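Local structure of glutathione transferase gst1-6 (Anopheles dirus, 1V2A) at residues 170-173 with 177-180; 15-20 with 186-191; 142-145 with 149-152. The protein probably catalyses the conjugation of glutathione to halogenated electrophilic compounds, releasing a halide ion and a proton, as a homodimeric Delta class detoxification enzyme. All blocks are in the same frame, centred on the assembly; numbering follows the deposited sequence.

Contact 1 of 3, residues 170-173 with 177-180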
loop_
_atom_site.group_PDB
_atom_site.type_symbol
_atom_site.label_atom_id
_atom_site.label_comp_id
_atom_site.label_asym_id
_atom_site.label_seq_id
_atom_site.Cartn_x
_atom_site.Cartn_y
_atom_site.Cartn_z
ATOM N N ASP B 170 19.252 8.400 -13.670
ATOM C CA ASP B 170 20.315 7.461 -13.999
ATOM C C ASP B 170 20.301 6.206 -13.131
ATOM O O ASP B 170 20.404 6.285 -11.909
ATOM C CB ASP B 170 21.676 8.150 -13.871
ATOM C CG ASP B 170 22.832 7.212 -14.171
ATOM O OD1 ASP B 170 22.872 6.661 -15.293
ATOM O OD2 ASP B 170 23.697 7.025 -13.282
ATOM N N LEU B 171 20.182 5.049 -13.772
ATOM C CA LEU B 171 20.167 3.771 -13.071
ATOM C C LEU B 171 21.539 3.110 -13.148
ATOM O O LEU B 171 21.718 1.977 -12.703
ATOM C CB LEU B 171 19.123 2.836 -13.683
ATOM C CG LEU B 171 17.663 3.286 -13.636
ATOM C CD1 LEU B 171 16.770 2.176 -14.179
ATOM C CD2 LEU B 171 17.282 3.623 -12.210
ATOM N N GLU B 172 22.501 3.826 -13.720
ATOM C CA GLU B 172 23.857 3.315 -13.855
ATOM C C GLU B 172 24.366 2.789 -12.522
ATOM O O GLU B 172 24.985 1.726 -12.459
ATOM C CB GLU B 172 24.792 4.417 -14.360
ATOM C CG GLU B 172 26.196 3.948 -14.725
ATOM C CD GLU B 172 26.989 3.452 -13.533
ATOM O OE1 GLU B 172 27.065 4.189 -12.528
ATOM O OE2 GLU B 172 27.542 2.330 -13.602
ATOM N N PRO B 173 24.119 3.530 -11.431
ATOM C CA PRO B 173 24.585 3.077 -10.121
ATOM C C PRO B 173 23.836 1.866 -9.570
ATOM O O PRO B 173 24.224 1.308 -8.548
ATOM C CB PRO B 173 24.424 4.317 -9.252
ATOM C CG PRO B 173 23.241 4.996 -9.868
ATOM C CD PRO B 173 23.514 4.870 -11.340
ATOM N N ILE B 177 19.391 -3.857 -10.408
ATOM C CA ILE B 177 18.082 -3.427 -10.881
ATOM C C ILE B 177 18.082 -3.564 -12.408
ATOM O O ILE B 177 17.154 -4.124 -12.990
ATOM C CB ILE B 177 17.784 -1.959 -10.500
ATOM C CG1 ILE B 177 17.674 -1.836 -8.979
ATOM C CG2 ILE B 177 16.484 -1.493 -11.168
ATOM C CD1 ILE B 177 17.359 -0.436 -8.498
ATOM N N ARG B 178 19.141 -3.077 -13.052
ATOM C CA ARG B 178 19.227 -3.165 -14.502
ATOM C C ARG B 178 19.129 -4.618 -14.937
ATOM O O ARG B 178 18.335 -4.963 -15.820
ATOM C CB ARG B 178 20.535 -2.550 -15.020
ATOM C CG ARG B 178 20.647 -1.035 -14.811
ATOM C CD ARG B 178 21.720 -0.408 -15.707
ATOM N NE ARG B 178 23.069 -0.885 -15.400
ATOM C CZ ARG B 178 23.780 -0.483 -14.354
ATOM N NH1 ARG B 178 23.274 0.410 -13.518
ATOM N NH2 ARG B 178 24.984 -0.991 -14.125
ATOM N N ALA B 179 19.923 -5.478 -14.310
ATOM C CA ALA B 179 19.888 -6.893 -14.656
ATOM C C ALA B 179 18.462 -7.415 -14.481
ATOM O O ALA B 179 17.874 -7.969 -15.406
ATOM C CB ALA B 179 20.848 -7.673 -13.766
ATOM N N TRP B 180 17.926 -7.216 -13.279
ATOM C CA TRP B 180 16.578 -7.630 -12.912
ATOM C C TRP B 180 15.543 -7.168 -13.934
ATOM O O TRP B 180 14.592 -7.895 -14.227
ATOM C CB TRP B 180 16.231 -7.070 -11.525
ATOM C CG TRP B 180 14.782 -7.163 -11.161
ATOM C CD1 TRP B 180 14.088 -8.288 -10.835
ATOM C CD2 TRP B 180 13.846 -6.080 -11.100
ATOM N NE1 TRP B 180 12.777 -7.977 -10.572
ATOM C CE2 TRP B 180 12.600 -6.627 -10.727
ATOM C CE3 TRP B 180 13.940 -4.700 -11.322
ATOM C CZ2 TRP B 180 11.451 -5.841 -10.571
ATOM C CZ3 TRP B 180 12.797 -3.918 -11.166
ATOM C CH2 TRP B 180 11.570 -4.494 -10.794
#
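The guanidinium of Arg-178 presents its edge to two successive backbone carbonyls, those of Leu-171 and Glu-172, whose oxygens both lie near its plane; Pro-173 N approaches it only obliquely. In the all-helical C-terminal domain of the glutathione transferase fold, the first turns of helix 175-185 here meet the loop just before that helix. As modelled, Arg-178 NH1 donates to both oxygens along bent paths, 121° at Leu-171 O and 137° at Glu-172 O, but the place of NH1 is doubtful. The modelled length of 2.4 Å from Arg-178 NH1 to each of Leu-171 O and Glu-172 O is too short to be taken at face value. One terminal nitrogen thus probably faces this pair of carbonyls, though how firmly it holds them cannot be judged.

The aliphatic part of the arginine runs alongside Leu-171, with Arg-178 CG 4.3 Å from Leu-171 CB and Arg-178 CD 3.8 Å from Leu-171 O. A turn about the CG-CD bond (chi3 -64°) then swings the guanidinium towards the two carbonyls. The carboxylate of Glu-172 probably adds a weak attraction of opposite charges without a salt bridge, since Glu-172 OE2 stands well out of the guanidinium plane, 4.2 Å from Arg-178 NH2. Glu-172 N makes a weak bond back to Asp-170 OD1.

On the buried side of the helix, Ile-177 and Trp-180 pack against helices 122-141 and 152-162. There the indole NE1 of Trp-180 donates a hydrogen bond to Asp-154 OD1.

Contact 2 of 3, residues 15-20 with 186-191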
loop_
_atom_site.group_PDB
_atom_site.type_symbol
_atom_site.label_atom_id
_atom_site.label_comp_id
_atom_site.label_asym_id
_atom_site.label_seq_id
_atom_site.Cartn_x
_atom_site.Cartn_y
_atom_site.Cartn_z
ATOM N N ALA B 15 -1.966 -4.665 -14.303
ATOM C CA ALA B 15 -3.064 -5.542 -14.708
ATOM C C ALA B 15 -2.978 -5.926 -16.191
ATOM O O ALA B 15 -3.400 -7.015 -16.587
ATOM C CB ALA B 15 -4.401 -4.868 -14.411
ATOM N N ILE B 16 -2.439 -5.024 -17.004
ATOM C CA ILE B 16 -2.269 -5.278 -18.429
ATOM C C ILE B 16 -1.255 -6.414 -18.611
ATOM O O ILE B 16 -1.529 -7.412 -19.272
ATOM C CB ILE B 16 -1.738 -4.019 -19.164
ATOM C CG1 ILE B 16 -2.789 -2.907 -19.133
ATOM C CG2 ILE B 16 -1.353 -4.369 -20.591
ATOM C CD1 ILE B 16 -4.120 -3.279 -19.766
ATOM N N LEU B 17 -0.076 -6.254 -18.024
ATOM C CA LEU B 17 0.963 -7.264 -18.135
ATOM C C LEU B 17 0.501 -8.594 -17.546
ATOM O O LEU B 17 0.606 -9.646 -18.180
ATOM C CB LEU B 17 2.235 -6.781 -17.425
ATOM C CG LEU B 17 3.422 -6.291 -18.270
ATOM C CD1 LEU B 17 2.969 -5.833 -19.629
ATOM C CD2 LEU B 17 4.143 -5.173 -17.529
ATOM N N LEU B 18 -0.014 -8.544 -16.325
ATOM C CA LEU B 18 -0.488 -9.747 -15.662
ATOM C C LEU B 18 -1.512 -10.430 -16.569
ATOM O O LEU B 18 -1.450 -11.640 -16.781
ATOM C CB LEU B 18 -1.111 -9.376 -14.314
ATOM C CG LEU B 18 -1.618 -10.478 -13.380
ATOM C CD1 LEU B 18 -2.922 -11.047 -13.924
ATOM C CD2 LEU B 18 -0.557 -11.555 -13.225
ATOM N N ALA B 19 -2.436 -9.645 -17.117
ATOM C CA ALA B 19 -3.467 -10.181 -17.998
ATOM C C ALA B 19 -2.872 -11.019 -19.122
ATOM O O ALA B 19 -3.364 -12.112 -19.421
ATOM C CB ALA B 19 -4.301 -9.044 -18.586
ATOM N N LYS B 20 -1.812 -10.499 -19.740
ATOM C CA LYS B 20 -1.148 -11.181 -20.845
ATOM C C LYS B 20 -0.515 -12.486 -20.395
ATOM O O LYS B 20 -0.590 -13.496 -21.087
ATOM C CB LYS B 20 -0.066 -10.284 -21.452
ATOM C CG LYS B 20 -0.565 -8.931 -21.940
ATOM C CD LYS B 20 0.515 -8.203 -22.739
ATOM C CE LYS B 20 0.066 -6.800 -23.113
ATOM N NZ LYS B 20 -1.252 -6.798 -23.817
ATOM N N ALA B 186 11.907 -10.022 -20.140
ATOM C CA ALA B 186 12.141 -11.170 -21.003
ATOM C C ALA B 186 11.100 -12.232 -20.683
ATOM O O ALA B 186 10.925 -13.183 -21.436
ATOM C CB ALA B 186 13.540 -11.730 -20.785
ATOM N N GLU B 187 10.402 -12.064 -19.565
ATOM C CA GLU B 187 9.384 -13.030 -19.175
ATOM C C GLU B 187 7.965 -12.502 -19.371
ATOM O O GLU B 187 6.991 -13.221 -19.145
ATOM C CB GLU B 187 9.613 -13.480 -17.729
ATOM C CG GLU B 187 11.014 -14.048 -17.503
ATOM C CD GLU B 187 11.157 -14.784 -16.188
ATOM O OE1 GLU B 187 12.304 -15.112 -15.815
ATOM O OE2 GLU B 187 10.127 -15.046 -15.531
ATOM N N MET B 188 7.841 -11.244 -19.786
ATOM C CA MET B 188 6.519 -10.671 -20.052
ATOM C C MET B 188 6.242 -10.941 -21.537
ATOM O O MET B 188 7.042 -10.583 -22.397
ATOM C CB MET B 188 6.505 -9.159 -19.789
ATOM C CG MET B 188 6.837 -8.742 -18.369
ATOM S SD MET B 188 5.580 -9.197 -17.153
ATOM C CE MET B 188 6.301 -10.699 -16.418
ATOM N N PRO B 189 5.111 -11.590 -21.851
ATOM C CA PRO B 189 4.737 -11.911 -23.234
ATOM C C PRO B 189 4.672 -10.699 -24.167
ATOM O O PRO B 189 3.874 -9.788 -23.954
ATOM C CB PRO B 189 3.376 -12.587 -23.070
ATOM C CG PRO B 189 3.502 -13.252 -21.721
ATOM C CD PRO B 189 4.139 -12.158 -20.902
ATOM N N ASP B 190 5.505 -10.708 -25.206
ATOM C CA ASP B 190 5.560 -9.616 -26.182
ATOM C C ASP B 190 5.775 -8.270 -25.501
ATOM O O ASP B 190 4.983 -7.345 -25.686
ATOM C CB ASP B 190 4.269 -9.546 -27.002
ATOM C CG ASP B 190 3.930 -10.857 -27.676
ATOM O OD1 ASP B 190 4.846 -11.502 -28.229
ATOM O OD2 ASP B 190 2.737 -11.232 -27.663
ATOM N N TYR B 191 6.846 -8.151 -24.724
ATOM C CA TYR B 191 7.111 -6.904 -24.018
ATOM C C TYR B 191 7.388 -5.712 -24.932
ATOM O O TYR B 191 6.717 -4.681 -24.838
ATOM C CB TYR B 191 8.286 -7.069 -23.062
ATOM C CG TYR B 191 8.449 -5.875 -22.155
ATOM C CD1 TYR B 191 7.522 -5.611 -21.146
ATOM C CD2 TYR B 191 9.508 -4.993 -22.321
ATOM C CE1 TYR B 191 7.651 -4.498 -20.322
ATOM C CE2 TYR B 191 9.644 -3.877 -21.512
ATOM C CZ TYR B 191 8.717 -3.633 -20.507
ATOM O OH TYR B 191 8.882 -2.548 -19.668
#
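Leu-17 and Lys-20, one turn apart on helix 13-22, face the extended backbone of Met-188 and Pro-189 in the loop between helices 175-185 and 191-206. The CA atoms of Leu-17 and Met-188 lie 6.8 Å apart, and those of Lys-20 and Pro-189 6.4 Å. No hydrogen bond joins the segments. After Pro-189 the loop takes a left-handed conformation at Asp-190 (phi 54°, psi 56°), the N-cap position of helix 191-206.

The buried half of the contact is Leu-17 against Met-188, whose side chains cross at about a right angle. Met-188 is bent at chi2 (-69°), and its sulphur SD comes 3.8 Å from Leu-17 CG, touching the branch point rather than the methyl ends. Ile-155 of helix 152-162 packs on both residues. Towards solvent, the Lys-20 chain runs alongside Pro-189, CD lying 3.9 Å from Pro-189 O, before its amine end leads away; in return Pro-189 CG rests 4.1 Å from Lys-20 O.

Van der Waals contact, apolar at Leu-17 and Met-188, thus forms part of the interface between the thioredoxin-like N-terminal domain and the helical C-terminal part that together make up the glutathione transferase fold.

Contact 3 of 3, residues 142-145 with 149-152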
loop_
_atom_site.group_PDB
_atom_site.type_symbol
_atom_site.label_atom_id
_atom_site.label_comp_id
_atom_site.label_asym_id
_atom_site.label_seq_id
_atom_site.Cartn_x
_atom_site.Cartn_y
_atom_site.Cartn_z
ATOM N N ARG B 142 18.062 -12.270 -4.253
ATOM C CA ARG B 142 17.386 -13.220 -5.129
ATOM C C ARG B 142 17.352 -12.619 -6.530
ATOM O O ARG B 142 17.546 -11.414 -6.699
ATOM C CB ARG B 142 15.947 -13.509 -4.676
ATOM C CG ARG B 142 15.778 -13.873 -3.217
ATOM C CD ARG B 142 14.465 -14.618 -2.998
ATOM N NE ARG B 142 14.107 -14.702 -1.586
ATOM C CZ ARG B 142 13.681 -13.671 -0.856
ATOM N NH1 ARG B 142 13.553 -12.460 -1.398
ATOM N NH2 ARG B 142 13.374 -13.849 0.425
ATOM N N ALA B 143 17.108 -13.462 -7.527
ATOM C CA ALA B 143 17.047 -13.017 -8.915
ATOM C C ALA B 143 15.784 -12.209 -9.174
ATOM O O ALA B 143 15.738 -11.409 -10.109
ATOM C CB ALA B 143 17.096 -14.218 -9.850
ATOM N N TYR B 144 14.761 -12.423 -8.347
ATOM C CA TYR B 144 13.490 -11.704 -8.490
ATOM C C TYR B 144 13.107 -10.859 -7.267
ATOM O O TYR B 144 13.661 -11.030 -6.176
ATOM C CB TYR B 144 12.360 -12.681 -8.822
ATOM C CG TYR B 144 12.595 -13.465 -10.093
ATOM C CD1 TYR B 144 13.342 -14.643 -10.080
ATOM C CD2 TYR B 144 12.085 -13.019 -11.312
ATOM C CE1 TYR B 144 13.573 -15.369 -11.256
ATOM C CE2 TYR B 144 12.311 -13.723 -12.488
ATOM C CZ TYR B 144 13.055 -14.903 -12.455
ATOM O OH TYR B 144 13.272 -15.623 -13.616
ATOM N N ALA B 145 12.144 -9.960 -7.465
ATOM C CA ALA B 145 11.692 -9.041 -6.425
ATOM C C ALA B 145 11.393 -9.625 -5.049
ATOM O O ALA B 145 11.853 -9.083 -4.038
ATOM C CB ALA B 145 10.480 -8.254 -6.920
ATOM N N HIS B 149 11.594 -16.768 -8.156
ATOM C CA HIS B 149 10.879 -16.780 -9.424
ATOM C C HIS B 149 9.956 -15.559 -9.486
ATOM O O HIS B 149 9.676 -14.928 -8.472
ATOM C CB HIS B 149 10.056 -18.072 -9.592
ATOM C CG HIS B 149 8.866 -18.156 -8.689
ATOM N ND1 HIS B 149 8.945 -18.615 -7.392
ATOM C CD2 HIS B 149 7.580 -17.776 -8.875
ATOM C CE1 HIS B 149 7.760 -18.507 -6.816
ATOM N NE2 HIS B 149 6.914 -18.000 -7.695
ATOM N N LEU B 150 9.481 -15.245 -10.686
ATOM C CA LEU B 150 8.597 -14.105 -10.896
ATOM C C LEU B 150 7.292 -14.210 -10.104
ATOM O O LEU B 150 6.709 -15.284 -9.981
ATOM C CB LEU B 150 8.271 -13.982 -12.386
ATOM C CG LEU B 150 7.478 -12.766 -12.858
ATOM C CD1 LEU B 150 8.442 -11.699 -13.374
ATOM C CD2 LEU B 150 6.524 -13.189 -13.969
ATOM N N THR B 151 6.841 -13.080 -9.573
ATOM C CA THR B 151 5.595 -13.012 -8.821
ATOM C C THR B 151 4.941 -11.680 -9.178
ATOM O O THR B 151 5.480 -10.916 -9.978
ATOM C CB THR B 151 5.836 -13.065 -7.286
ATOM O OG1 THR B 151 6.570 -11.910 -6.860
ATOM C CG2 THR B 151 6.617 -14.313 -6.911
ATOM N N VAL B 152 3.783 -11.403 -8.596
ATOM C CA VAL B 152 3.101 -10.147 -8.862
ATOM C C VAL B 152 3.938 -8.965 -8.390
ATOM O O VAL B 152 3.682 -7.819 -8.769
ATOM C CB VAL B 152 1.747 -10.103 -8.154
ATOM C CG1 VAL B 152 0.821 -11.133 -8.770
ATOM C CG2 VAL B 152 1.929 -10.395 -6.687
#
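The ring of Tyr-144 lies over the peptide linking His-149 to Leu-150, stacking one face on backbone atoms in the loop between helices 122-141 and 152-162 of the glutathione transferase C-terminal domain. Leu-150 N sits 3.4 Å above the Tyr-144 ring plane, over its centre, while His-149 C is offset towards the rim. At the His-149 end the approach is close, Tyr-144 CD1 to His-149 CA being 3.3 Å; at the other, Tyr-144 CE2 meets Leu-150 CB at 4.0 Å, the leucine crossing the tyrosine at about a right angle. With CG anti to the carbonyl carbon (chi1 -59°), the ring is directed across the loop onto this peptide.

Both ends of the stack are held by polar partners farther out. Glu-187 OE1 is hydrogen-bonded to Tyr-144 OH, which would limit sliding of the ring, and the His-149 imidazole, its CB pointing away from the tyrosine, binds Thr-80 O through NE2.

Behind the stack, helix 152-162 starts with the Thr-x-x-Asp sequence of the family's N-capping box, and Asp-154 serves both arms of the loop, OD2 accepting from the N-cap residue's Thr-151 N and OD1 from Ala-145 N. In the other direction, Thr-151 OG1 caps the backbone N of Ala-153.

Overall arrangement
From the N terminus, the first segment met is 15-20, on the first helix of the thioredoxin-like domain; its partner 186-191 comes 166 residues later, so contact 2 closes a long loop enclosing both other contacts and joins that domain to the loop before helix 191-206. Within it, contacts 3 and 1 close short loops in series: contact 3 folds the loop ahead of helix 152-162 back on itself, and contact 1 ties the loop before helix 175-185 to that helix. Contacts 2 and 3 meet where Met-188 CE lies 3.5 Å from Leu-150 CD2. Contact 1 touches contact 3 through Trp-180 but stays about 7 Å from contact 2 at the nearest atoms.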